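Local coordinates for Serine/threonine-protein acetyltransferase HopZ1a (Pseudomonas syringae pv. syringae, PDB 5KLP), which transfers acetyl groups from acetyl-CoA to serine and threonine residues of host proteins, including tubulin, with inositol hexakisphosphate as cofactor, thereby impairing microtubules and plant immunity, at residues 151-154 with 155-159. The protein carries 10 engineered substitutions. Sequence-based numbering, arbitrary orientation.
Sequences RYQQ and LQRHN. With CIT (citric acid), chain E.
Gln153 O and Gln154 O accept the backbone N-H groups of Arg157 and His158 in the first turn of helix 153-167, with Tyr152 at the N-cap position; Gln154 O to His158 N is 2.8 Å. A weak bond of 3.4 Å runs from Gln156 N to Tyr152 O. Arg157 NH1 donates to Gln154 OE1 at 2.9 Å and lies tilted from the amide's carbonyl plane. The bond is nearly straight (167°), and OE1 sits at the guanidinium edge. Gln154 reaches it through a bend at chi2 (-57°), whereas Arg157 runs extended from CG to NE. Gln153 CB lies over one guanidinium face, toward its rim, 3.4 Å from Arg157 NH2. One water links Gln153 OE1 to that same NH2. Gln153 NE2 turns back to Arg151 O at 3.0 Å. This helix is the crossover of a beta-alpha-beta unit between strands 138-143 and 175-179. Its first turn borders the active site: Gln154 NE2 and His158 NE2 both bond to OE2 of catalytic Glu143, and Gln154 and Arg157 touch His123. A citrate, probably from the crystallisation liquor, occupies the helix N-terminus. Its O3 takes the backbone N-H groups of Arg151 and Gln153, and its O4 accepts from Gln154 N at 2.9 Å. Arg157 NH1 and NH2 both donate to citrate O6, each at 3.1 Å. His123 binds the citrate too.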
loop_
_atom_site.group_PDB
_atom_site.type_symbol
_atom_site.label_atom_id
_atom_site.label_comp_id
_atom_site.label_asym_id
_atom_site.label_seq_id
_atom_site.Cartn_x
_atom_site.Cartn_y
_atom_site.Cartn_z
ATOM N N ARG A 151 12.501 -9.768 -12.291
ATOM C CA ARG A 151 13.926 -10.092 -12.302
ATOM C C ARG A 151 14.414 -10.475 -10.889
ATOM O O ARG A 151 15.606 -10.375 -10.577
ATOM C CB ARG A 151 14.707 -8.895 -12.867
ATOM C CG ARG A 151 14.283 -8.566 -14.306
ATOM C CD ARG A 151 14.680 -7.165 -14.820
ATOM N NE ARG A 151 16.043 -6.749 -14.493
ATOM C CZ ARG A 151 16.357 -5.743 -13.681
ATOM N NH1 ARG A 151 15.408 -5.033 -13.086
ATOM N NH2 ARG A 151 17.629 -5.443 -13.464
ATOM N N TYR A 152 13.478 -10.945 -10.056
ATOM C CA TYR A 152 13.747 -11.380 -8.674
ATOM C C TYR A 152 14.355 -10.285 -7.803
ATOM O O TYR A 152 14.935 -10.573 -6.760
ATOM C CB TYR A 152 14.660 -12.617 -8.643
ATOM C CG TYR A 152 14.152 -13.735 -9.518
ATOM C CD1 TYR A 152 13.158 -14.584 -9.071
ATOM C CD2 TYR A 152 14.671 -13.941 -10.788
ATOM C CE1 TYR A 152 12.678 -15.606 -9.869
ATOM C CE2 TYR A 152 14.203 -14.961 -11.594
ATOM C CZ TYR A 152 13.204 -15.791 -11.129
ATOM O OH TYR A 152 12.731 -16.807 -11.926
ATOM N N GLN A 153 14.230 -9.030 -8.227
ATOM C CA GLN A 153 14.814 -7.931 -7.464
ATOM C C GLN A 153 14.005 -7.605 -6.201
ATOM O O GLN A 153 14.585 -7.402 -5.126
ATOM C CB GLN A 153 14.961 -6.697 -8.344
ATOM C CG GLN A 153 15.850 -6.950 -9.570
ATOM C CD GLN A 153 17.293 -7.271 -9.202
ATOM O OE1 GLN A 153 18.050 -6.398 -8.776
ATOM N NE2 GLN A 153 17.681 -8.536 -9.375
ATOM N N GLN A 154 12.678 -7.539 -6.308
ATOM C CA GLN A 154 11.875 -7.241 -5.115
ATOM C C GLN A 154 12.106 -8.295 -4.031
ATOM O O GLN A 154 12.142 -7.974 -2.844
ATOM C CB GLN A 154 10.375 -7.155 -5.425
ATOM C CG GLN A 154 9.841 -5.753 -5.734
ATOM C CD GLN A 154 10.081 -4.708 -4.640
ATOM O OE1 GLN A 154 11.143 -4.099 -4.597
ATOM N NE2 GLN A 154 9.079 -4.471 -3.778
ATOM N N LEU A 155 12.259 -9.554 -4.443
ATOM C CA LEU A 155 12.498 -10.624 -3.483
ATOM C C LEU A 155 13.780 -10.381 -2.698
ATOM O O LEU A 155 13.800 -10.538 -1.485
ATOM C CB LEU A 155 12.573 -11.980 -4.182
ATOM C CG LEU A 155 12.978 -13.152 -3.281
ATOM C CD1 LEU A 155 11.956 -13.342 -2.171
ATOM C CD2 LEU A 155 13.117 -14.421 -4.098
ATOM N N GLN A 156 14.848 -9.999 -3.401
ATOM C CA GLN A 156 16.129 -9.717 -2.753
ATOM C C GLN A 156 16.008 -8.530 -1.775
ATOM O O GLN A 156 16.592 -8.536 -0.684
ATOM C CB GLN A 156 17.198 -9.434 -3.828
ATOM C CG GLN A 156 18.526 -8.902 -3.313
ATOM C CD GLN A 156 19.300 -8.100 -4.375
ATOM O OE1 GLN A 156 18.714 -7.335 -5.151
ATOM N NE2 GLN A 156 20.616 -8.281 -4.407
ATOM N N ARG A 157 15.214 -7.535 -2.159
ATOM C CA ARG A 157 14.997 -6.351 -1.329
ATOM C C ARG A 157 14.175 -6.690 -0.074
ATOM O O ARG A 157 14.470 -6.198 1.024
ATOM C CB ARG A 157 14.307 -5.250 -2.145
ATOM C CG ARG A 157 15.140 -4.719 -3.322
ATOM C CD ARG A 157 14.239 -4.004 -4.332
ATOM N NE ARG A 157 14.905 -3.795 -5.610
ATOM C CZ ARG A 157 14.272 -3.546 -6.751
ATOM N NH1 ARG A 157 12.937 -3.479 -6.786
ATOM N NH2 ARG A 157 14.977 -3.366 -7.856
ATOM N N HIS A 158 13.136 -7.510 -0.234
ATOM C CA HIS A 158 12.344 -7.979 0.919
ATOM C C HIS A 158 13.196 -8.831 1.871
ATOM O O HIS A 158 13.098 -8.705 3.091
ATOM C CB HIS A 158 11.118 -8.777 0.462
ATOM C CG HIS A 158 9.979 -7.919 -0.003
ATOM N ND1 HIS A 158 9.439 -6.918 0.773
ATOM C CD2 HIS A 158 9.272 -7.921 -1.159
ATOM C CE1 HIS A 158 8.448 -6.340 0.116
ATOM N NE2 HIS A 158 8.324 -6.933 -1.055
ATOM N N ASN A 159 14.035 -9.696 1.311
ATOM C CA ASN A 159 14.947 -10.499 2.128
ATOM C C ASN A 159 15.915 -9.635 2.932
ATOM O O ASN A 159 16.263 -9.976 4.069
ATOM C CB ASN A 159 15.717 -11.501 1.255
ATOM C CG ASN A 159 14.928 -12.792 1.039
ATOM O OD1 ASN A 159 14.185 -13.221 1.922
ATOM N ND2 ASN A 159 15.076 -13.403 -0.134
HETATM C C1 CIT E . 9.791 -2.820 -12.108
HETATM O O1 CIT E . 9.059 -2.405 -13.033
HETATM O O2 CIT E . 10.443 -1.973 -11.461
HETATM C C2 CIT E . 9.828 -4.306 -11.810
HETATM C C3 CIT E . 10.916 -4.829 -10.860
HETATM O O7 CIT E . 10.377 -4.766 -9.512
HETATM C C4 CIT E . 11.232 -6.282 -11.212
HETATM C C5 CIT E . 11.874 -6.972 -10.032
HETATM O O3 CIT E . 12.573 -8.002 -10.214
HETATM O O4 CIT E . 11.719 -6.513 -8.869
HETATM C C6 CIT E . 12.215 -4.026 -10.887
HETATM O O5 CIT E . 12.899 -3.959 -11.932
HETATM O O6 CIT E . 12.602 -3.410 -9.866
HETATM O O HOH W 1 17.804 -3.621 -8.169
#